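Local atomic coordinates of Tb427.07.360- putative uncharacterized metacyclic invariant surface protein from Trypanosoma brucei (Trypanosoma brucei, PDB entry 5VTL), a protein that is of unknown function but, as an invariant surface protein with an extended helical architecture, is probably displayed at the cell surface of metacyclic trypanosomes. Residues Asp37-Arg51 with Arg188-Ala202. Numbering follows the deposited sequence.
Sequences DASKAREGCQDAVRR and RVAARAAESNARKAA
Ala-41, Cys-45 and Ala-48 of helix 4-58 meet Ala-191, Ala-198 and Ala-202 of helix 157-209, side chains small enough for the axes of these segments to approach to 8.3 Å, crossing at 17°. The methyl CB of Ala-48 packs on CB of Ala-198 at 3.6 Å, and CB of Ala-41 on CB of Ala-191 at 3.8 Å. With chi1 at -70°, SG of Cys-45 is turned anti to its carbonyl carbon and lies 3.4 Å from CA of Glu-195. At Gly-44 the bare CA lets OE2 of Glu-195 come close. Further out, Ala-202 CB sits over the centre of one guanidinium face of Arg-51, whose NH1 is salt-bridged to Glu-206. At the other end Arg-192 grips Asp-37 side-on: NH2 reaches OD1 at 2.7 Å and NE reaches OD2 at 2.8 Å, both nearly straight, in the guanidinium plane but above the carboxylate plane. Arg-188 NE adds a weak, bent bond to OD2. With the bonds to Asp-37 fixing its plane, one face of the Arg-192 guanidinium lies over the backbone of the Asp-37 to Ala-41 turn, and NH1 lies beside Glu-195 OE1. Close, nearly parallel helices with an alanine-rich seam and a charged flank, and helix 63-102 packed against both, through Leu-73 and Ala-76 on Cys-45 and Ala-72 on Ala-198, are characteristic of an elongated three-helix bundle.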
ATOM      1  N   ASP A  37      11.757  -8.821  -5.200  1.00  9.14           N
ATOM      2  CA  ASP A  37      12.583  -9.353  -4.126  1.00  8.75           C
ATOM      3  C   ASP A  37      12.181 -10.798  -3.750  1.00  7.68           C
ATOM      4  O   ASP A  37      13.041 -11.632  -3.404  1.00  9.20           O
ATOM      5  CB  ASP A  37      12.532  -8.450  -2.910  1.00  9.70           C
ATOM      6  CG  ASP A  37      13.668  -8.733  -1.949  1.00 34.90           C
ATOM      7  OD1 ASP A  37      14.834  -8.450  -2.306  1.00 32.73           O
ATOM      8  OD2 ASP A  37      13.406  -9.259  -0.847  1.00 29.10           O
ATOM      9  N   ALA A  38      10.883 -11.090  -3.818  1.00  5.86           N
ATOM     10  CA  ALA A  38      10.402 -12.435  -3.557  1.00 13.16           C
ATOM     11  C   ALA A  38      10.950 -13.424  -4.594  1.00 11.79           C
ATOM     12  O   ALA A  38      11.344 -14.534  -4.240  1.00  5.69           O
ATOM     13  CB  ALA A  38       8.862 -12.486  -3.521  1.00  9.75           C
ATOM     14  N   SER A  39      10.993 -13.013  -5.861  1.00  5.97           N
ATOM     15  CA  SER A  39      11.551 -13.853  -6.911  1.00  4.99           C
ATOM     16  C   SER A  39      13.043 -14.069  -6.678  1.00  7.33           C
ATOM     17  O   SER A  39      13.566 -15.178  -6.897  1.00  9.16           O
ATOM     18  CB  SER A  39      11.287 -13.240  -8.295  1.00  6.68           C
ATOM     19  OG  SER A  39       9.902 -13.153  -8.553  1.00  8.85           O
ATOM     20  N   LYS A  40      13.732 -13.028  -6.220  1.00  5.93           N
ATOM     21  CA  LYS A  40      15.156 -13.130  -5.975  1.00  8.52           C
ATOM     22  C   LYS A  40      15.383 -14.154  -4.835  1.00 12.79           C
ATOM     23  O   LYS A  40      16.340 -14.941  -4.858  1.00  7.85           O
ATOM     24  CB  LYS A  40      15.739 -11.775  -5.601  1.00 14.74           C
ATOM     25  CG  LYS A  40      17.247 -11.799  -5.365  1.00 36.59           C
ATOM     26  CD  LYS A  40      17.828 -10.411  -5.037  1.00 56.11           C
ATOM     27  CE  LYS A  40      17.765  -9.425  -6.196  1.00 48.20           C
ATOM     28  NZ  LYS A  40      18.627  -9.808  -7.356  1.00 71.69           N
ATOM     29  N   ALA A  41      14.490 -14.146  -3.850  1.00  9.56           N
ATOM     30  CA  ALA A  41      14.593 -15.086  -2.732  1.00  5.66           C
ATOM     31  C   ALA A  41      14.388 -16.523  -3.196  1.00  6.63           C
ATOM     32  O   ALA A  41      15.077 -17.437  -2.767  1.00  6.47           O
ATOM     33  CB  ALA A  41      13.597 -14.717  -1.628  1.00 11.13           C
ATOM     34  N   ARG A  42      13.436 -16.723  -4.083  1.00  5.42           N
ATOM     35  CA  ARG A  42      13.183 -18.046  -4.603  1.00  5.81           C
ATOM     36  C   ARG A  42      14.391 -18.518  -5.419  1.00  9.10           C
ATOM     37  O   ARG A  42      14.806 -19.682  -5.342  1.00  8.41           O
ATOM     38  CB  ARG A  42      11.899 -18.031  -5.430  1.00  3.94           C
ATOM     39  CG  ARG A  42      11.538 -19.358  -6.123  1.00  7.24           C
ATOM     40  CD  ARG A  42      12.074 -19.458  -7.544  1.00  8.94           C
ATOM     41  NE  ARG A  42      11.512 -18.410  -8.374  1.00 11.22           N
ATOM     42  CZ  ARG A  42      12.014 -17.998  -9.531  1.00 11.00           C
ATOM     43  NH1 ARG A  42      13.121 -18.537 -10.031  1.00 10.37           N
ATOM     44  NH2 ARG A  42      11.419 -17.006 -10.173  1.00 13.90           N
ATOM     45  N   GLU A  43      14.963 -17.623  -6.205  1.00  9.28           N
ATOM     46  CA  GLU A  43      16.181 -17.970  -6.951  1.00  8.68           C
ATOM     47  C   GLU A  43      17.294 -18.434  -5.991  1.00  8.55           C
ATOM     48  O   GLU A  43      17.993 -19.405  -6.254  1.00 10.68           O
ATOM     49  CB  GLU A  43      16.653 -16.769  -7.770  1.00  9.92           C
ATOM     50  CG  GLU A  43      15.846 -16.558  -9.036  1.00 14.46           C
ATOM     51  CD  GLU A  43      16.047 -15.160  -9.632  1.00 20.17           C
ATOM     52  OE1 GLU A  43      16.879 -14.403  -9.094  1.00 20.77           O
ATOM     53  OE2 GLU A  43      15.346 -14.817 -10.600  1.00 23.73           O
ATOM     54  N   GLY A  44      17.423 -17.758  -4.858  1.00  6.18           N
ATOM     55  CA  GLY A  44      18.398 -18.122  -3.849  1.00  8.27           C
ATOM     56  C   GLY A  44      18.122 -19.498  -3.263  1.00  9.00           C
ATOM     57  O   GLY A  44      19.045 -20.227  -2.901  1.00  6.02           O
ATOM     58  N   CYS A  45      16.845 -19.854  -3.147  1.00  9.08           N
ATOM     59  CA  CYS A  45      16.487 -21.199  -2.695  1.00  6.78           C
ATOM     60  C   CYS A  45      16.869 -22.230  -3.726  1.00  8.94           C
ATOM     61  O   CYS A  45      17.306 -23.305  -3.385  1.00  7.40           O
ATOM     62  CB  CYS A  45      14.989 -21.322  -2.417  1.00  7.50           C
ATOM     63  SG  CYS A  45      14.475 -20.421  -0.965  1.00  8.13           S
ATOM     64  N   GLN A  46      16.663 -21.922  -5.003  1.00  7.47           N
ATOM     65  CA  GLN A  46      17.071 -22.829  -6.063  1.00  9.77           C
ATOM     66  C   GLN A  46      18.569 -23.096  -6.024  1.00  8.74           C
ATOM     67  O   GLN A  46      19.012 -24.238  -6.238  1.00 11.75           O
ATOM     68  CB  GLN A  46      16.648 -22.245  -7.419  1.00  7.67           C
ATOM     69  CG  GLN A  46      15.143 -22.366  -7.643  1.00 11.27           C
ATOM     70  CD  GLN A  46      14.701 -21.675  -8.904  1.00 16.15           C
ATOM     71  OE1 GLN A  46      15.082 -20.537  -9.148  1.00 13.52           O
ATOM     72  NE2 GLN A  46      13.891 -22.349  -9.708  1.00 14.32           N
ATOM     73  N   ASP A  47      19.345 -22.054  -5.725  1.00  8.69           N
ATOM     74  CA  ASP A  47      20.806 -22.150  -5.641  1.00  8.01           C
ATOM     75  C   ASP A  47      21.201 -23.032  -4.459  1.00 10.58           C
ATOM     76  O   ASP A  47      22.131 -23.838  -4.536  1.00 10.56           O
ATOM     77  CB  ASP A  47      21.416 -20.762  -5.457  1.00 15.11           C
ATOM     78  CG  ASP A  47      22.948 -20.761  -5.575  1.00 20.85           C
ATOM     79  OD1 ASP A  47      23.477 -21.190  -6.618  1.00 19.76           O
ATOM     80  OD2 ASP A  47      23.620 -20.332  -4.619  1.00 21.64           O
ATOM     81  N   ALA A  48      20.467 -22.873  -3.367  1.00  6.75           N
ATOM     82  CA  ALA A  48      20.753 -23.579  -2.130  1.00  7.21           C
ATOM     83  C   ALA A  48      20.491 -25.056  -2.368  1.00  9.67           C
ATOM     84  O   ALA A  48      21.286 -25.901  -1.952  1.00  8.45           O
ATOM     85  CB  ALA A  48      19.883 -23.015  -0.989  1.00  7.95           C
ATOM     86  N   VAL A  49      19.397 -25.369  -3.070  1.00  9.08           N
ATOM     87  CA  VAL A  49      19.077 -26.758  -3.389  1.00  9.21           C
ATOM     88  C   VAL A  49      20.210 -27.351  -4.240  1.00 14.98           C
ATOM     89  O   VAL A  49      20.682 -28.448  -3.973  1.00  8.66           O
ATOM     90  CB  VAL A  49      17.687 -26.908  -4.100  1.00 10.08           C
ATOM     91  CG1 VAL A  49      17.512 -28.272  -4.722  1.00  7.92           C
ATOM     92  CG2 VAL A  49      16.522 -26.659  -3.112  1.00  8.89           C
ATOM     93  N   ARG A  50      20.657 -26.624  -5.255  1.00  9.04           N
ATOM     94  CA  ARG A  50      21.773 -27.105  -6.074  1.00  9.25           C
ATOM     95  C   ARG A  50      23.004 -27.375  -5.221  1.00  8.57           C
ATOM     96  O   ARG A  50      23.645 -28.419  -5.348  1.00 13.55           O
ATOM     97  CB  ARG A  50      22.119 -26.106  -7.179  1.00 16.31           C
ATOM     98  CG  ARG A  50      23.265 -26.572  -8.074  1.00 19.07           C
ATOM     99  CD  ARG A  50      23.758 -25.488  -8.996  1.00 16.93           C
ATOM    100  NE  ARG A  50      24.124 -24.274  -8.277  1.00 18.41           N
ATOM    101  CZ  ARG A  50      25.235 -24.122  -7.563  1.00 22.41           C
ATOM    102  NH1 ARG A  50      26.092 -25.120  -7.440  1.00 27.94           N
ATOM    103  NH2 ARG A  50      25.474 -22.975  -6.945  1.00 23.98           N
ATOM    104  N   ARG A  51      23.342 -26.440  -4.348  1.00  8.75           N
ATOM    105  CA  ARG A  51      24.502 -26.607  -3.487  1.00 11.53           C
ATOM    106  C   ARG A  51      24.401 -27.838  -2.598  1.00 12.80           C
ATOM    107  O   ARG A  51      25.355 -28.605  -2.459  1.00  8.10           O
ATOM    108  CB  ARG A  51      24.683 -25.357  -2.644  1.00 11.00           C
ATOM    109  CG  ARG A  51      25.153 -24.148  -3.443  1.00 10.81           C
ATOM    110  CD  ARG A  51      25.106 -22.914  -2.591  1.00 11.87           C
ATOM    111  NE  ARG A  51      25.949 -23.029  -1.400  1.00 13.30           N
ATOM    112  CZ  ARG A  51      25.947 -22.154  -0.393  1.00 15.30           C
ATOM    113  NH1 ARG A  51      26.762 -22.314   0.643  1.00 18.46           N
ATOM    114  NH2 ARG A  51      25.123 -21.114  -0.416  1.00 17.10           N
ATOM    115  N   ARG A 188       6.841 -11.288   0.533  1.00  6.59           N
ATOM    116  CA  ARG A 188       8.264 -11.082   0.374  1.00  8.24           C
ATOM    117  C   ARG A 188       9.049 -11.478   1.635  1.00  4.63           C
ATOM    118  O   ARG A 188      10.091 -12.111   1.557  1.00  6.66           O
ATOM    119  CB  ARG A 188       8.538  -9.620   0.038  1.00 10.04           C
ATOM    120  CG  ARG A 188      10.047  -9.284  -0.046  1.00 13.05           C
ATOM    121  CD  ARG A 188      10.328  -7.855   0.373  1.00 26.99           C
ATOM    122  NE  ARG A 188      11.737  -7.669   0.721  1.00 30.51           N
ATOM    123  CZ  ARG A 188      12.216  -7.502   1.955  1.00 22.78           C
ATOM    124  NH1 ARG A 188      13.525  -7.348   2.120  1.00 34.69           N
ATOM    125  NH2 ARG A 188      11.412  -7.471   3.019  1.00 26.71           N
ATOM    126  N   VAL A 189       8.555 -11.096   2.794  1.00  9.51           N
ATOM    127  CA  VAL A 189       9.195 -11.485   4.045  1.00 10.27           C
ATOM    128  C   VAL A 189       9.232 -13.016   4.180  1.00  9.33           C
ATOM    129  O   VAL A 189      10.231 -13.578   4.592  1.00  6.34           O
ATOM    130  CB  VAL A 189       8.440 -10.898   5.241  1.00 11.28           C
ATOM    131  CG1 VAL A 189       8.986 -11.446   6.561  1.00 12.58           C
ATOM    132  CG2 VAL A 189       8.529  -9.383   5.218  1.00 13.41           C
ATOM    133  N   ALA A 190       8.129 -13.671   3.834  1.00  5.05           N
ATOM    134  CA  ALA A 190       8.032 -15.131   3.856  1.00  7.30           C
ATOM    135  C   ALA A 190       9.013 -15.784   2.895  1.00  7.94           C
ATOM    136  O   ALA A 190       9.647 -16.771   3.241  1.00  7.46           O
ATOM    137  CB  ALA A 190       6.596 -15.569   3.515  1.00  8.42           C
ATOM    138  N   ALA A 191       9.147 -15.236   1.688  1.00  7.79           N
ATOM    139  CA  ALA A 191      10.086 -15.760   0.700  1.00  7.88           C
ATOM    140  C   ALA A 191      11.516 -15.665   1.224  1.00  8.76           C
ATOM    141  O   ALA A 191      12.307 -16.602   1.076  1.00  8.58           O
ATOM    142  CB  ALA A 191       9.954 -15.010  -0.624  1.00  4.87           C
ATOM    143  N   ARG A 192      11.846 -14.533   1.830  1.00  6.60           N
ATOM    144  CA  ARG A 192      13.202 -14.318   2.330  1.00  6.05           C
ATOM    145  C   ARG A 192      13.442 -15.221   3.545  1.00  6.60           C
ATOM    146  O   ARG A 192      14.558 -15.689   3.765  1.00  7.27           O
ATOM    147  CB  ARG A 192      13.422 -12.840   2.666  1.00  9.31           C
ATOM    148  CG  ARG A 192      13.566 -11.927   1.454  1.00 10.06           C
ATOM    149  CD  ARG A 192      14.905 -12.170   0.797  1.00 20.84           C
ATOM    150  NE  ARG A 192      15.207 -11.287  -0.328  1.00 22.16           N
ATOM    151  CZ  ARG A 192      16.216 -11.494  -1.172  1.00 40.86           C
ATOM    152  NH1 ARG A 192      17.022 -12.556  -1.025  1.00 23.32           N
ATOM    153  NH2 ARG A 192      16.433 -10.643  -2.160  1.00 39.75           N
ATOM    154  N   ALA A 193      12.402 -15.496   4.332  1.00  5.84           N
ATOM    155  CA  ALA A 193      12.562 -16.401   5.475  1.00  6.47           C
ATOM    156  C   ALA A 193      12.836 -17.825   5.006  1.00  5.55           C
ATOM    157  O   ALA A 193      13.668 -18.536   5.600  1.00  9.36           O
ATOM    158  CB  ALA A 193      11.344 -16.372   6.394  1.00 10.71           C
ATOM    159  N   ALA A 194      12.169 -18.237   3.932  1.00  6.61           N
ATOM    160  CA  ALA A 194      12.477 -19.522   3.308  1.00  7.48           C
ATOM    161  C   ALA A 194      13.906 -19.573   2.785  1.00  6.38           C
ATOM    162  O   ALA A 194      14.588 -20.572   2.929  1.00  7.53           O
ATOM    163  CB  ALA A 194      11.497 -19.818   2.172  1.00  9.43           C
ATOM    164  N   GLU A 195      14.349 -18.508   2.128  1.00  5.66           N
ATOM    165  CA  GLU A 195      15.700 -18.498   1.596  1.00  6.07           C
ATOM    166  C   GLU A 195      16.744 -18.577   2.719  1.00  5.68           C
ATOM    167  O   GLU A 195      17.792 -19.202   2.559  1.00  5.46           O
ATOM    168  CB  GLU A 195      15.926 -17.258   0.744  1.00  6.53           C
ATOM    169  CG  GLU A 195      17.369 -17.151   0.252  1.00  9.48           C
ATOM    170  CD  GLU A 195      17.691 -15.792  -0.333  1.00 28.31           C
ATOM    171  OE1 GLU A 195      17.103 -14.793   0.147  1.00 21.71           O
ATOM    172  OE2 GLU A 195      18.548 -15.728  -1.252  1.00 23.52           O
ATOM    173  N   SER A 196      16.454 -17.973   3.862  1.00  6.56           N
ATOM    174  CA  SER A 196      17.377 -18.081   4.981  1.00  8.35           C
ATOM    175  C   SER A 196      17.521 -19.553   5.440  1.00 10.73           C
ATOM    176  O   SER A 196      18.623 -20.033   5.688  1.00  6.38           O
ATOM    177  CB  SER A 196      16.928 -17.176   6.112  1.00 14.21           C
ATOM    178  OG  SER A 196      17.763 -17.334   7.244  1.00 33.12           O
ATOM    179  N   ASN A 197      16.410 -20.281   5.523  1.00  9.59           N
ATOM    180  CA  ASN A 197      16.485 -21.699   5.867  1.00  7.56           C
ATOM    181  C   ASN A 197      17.178 -22.511   4.790  1.00  7.96           C
ATOM    182  O   ASN A 197      17.955 -23.415   5.089  1.00  5.64           O
ATOM    183  CB  ASN A 197      15.086 -22.265   6.110  1.00  8.09           C
ATOM    184  CG  ASN A 197      14.544 -21.886   7.451  1.00 11.14           C
ATOM    185  OD1 ASN A 197      15.281 -21.864   8.446  1.00 12.41           O
ATOM    186  ND2 ASN A 197      13.244 -21.576   7.505  1.00 10.37           N
ATOM    187  N   ALA A 198      16.894 -22.199   3.526  1.00  8.98           N
ATOM    188  CA  ALA A 198      17.511 -22.926   2.434  1.00  6.87           C
ATOM    189  C   ALA A 198      19.019 -22.732   2.486  1.00  8.36           C
ATOM    190  O   ALA A 198      19.772 -23.676   2.344  1.00  5.71           O
ATOM    191  CB  ALA A 198      16.954 -22.478   1.059  1.00  5.87           C
ATOM    192  N   ARG A 199      19.453 -21.502   2.706  1.00  8.84           N
ATOM    193  CA  ARG A 199      20.884 -21.210   2.706  1.00  9.59           C
ATOM    194  C   ARG A 199      21.592 -21.884   3.876  1.00  7.25           C
ATOM    195  O   ARG A 199      22.696 -22.414   3.736  1.00  8.32           O
ATOM    196  CB  ARG A 199      21.094 -19.701   2.757  1.00  8.43           C
ATOM    197  CG  ARG A 199      22.511 -19.290   2.440  1.00 18.72           C
ATOM    198  CD  ARG A 199      22.674 -17.782   2.520  1.00 18.33           C
ATOM    199  NE  ARG A 199      22.527 -17.289   3.887  1.00 27.77           N
ATOM    200  CZ  ARG A 199      21.572 -16.464   4.310  1.00 42.87           C
ATOM    201  NH1 ARG A 199      20.642 -15.992   3.476  1.00 37.32           N
ATOM    202  NH2 ARG A 199      21.549 -16.101   5.590  1.00 61.86           N
ATOM    203  N   LYS A 200      20.950 -21.883   5.027  1.00 10.05           N
ATOM    204  CA  LYS A 200      21.510 -22.553   6.186  1.00  8.15           C
ATOM    205  C   LYS A 200      21.638 -24.057   5.970  1.00  6.97           C
ATOM    206  O   LYS A 200      22.595 -24.674   6.439  1.00  6.89           O
ATOM    207  CB  LYS A 200      20.667 -22.270   7.421  1.00  9.45           C
ATOM    208  CG  LYS A 200      20.743 -20.850   7.914  1.00 11.65           C
ATOM    209  CD  LYS A 200      19.790 -20.631   9.087  1.00 10.81           C
ATOM    210  CE  LYS A 200      19.629 -19.141   9.481  1.00 20.00           C
ATOM    211  NZ  LYS A 200      20.874 -18.585  10.065  1.00 31.44           N
ATOM    212  N   ALA A 201      20.672 -24.654   5.270  1.00  6.99           N
ATOM    213  CA  ALA A 201      20.755 -26.063   4.879  1.00  8.22           C
ATOM    214  C   ALA A 201      21.934 -26.332   3.955  1.00 10.91           C
ATOM    215  O   ALA A 201      22.698 -27.286   4.164  1.00  8.99           O
ATOM    216  CB  ALA A 201      19.476 -26.494   4.206  1.00  8.51           C
ATOM    217  N   ALA A 202      22.092 -25.487   2.934  1.00  7.56           N
ATOM    218  CA  ALA A 202      23.198 -25.655   2.007  1.00  5.63           C
ATOM    219  C   ALA A 202      24.515 -25.523   2.762  1.00  9.64           C
ATOM    220  O   ALA A 202      25.461 -26.271   2.519  1.00 11.23           O
ATOM    221  CB  ALA A 202      23.132 -24.643   0.893  1.00  9.18           C
TER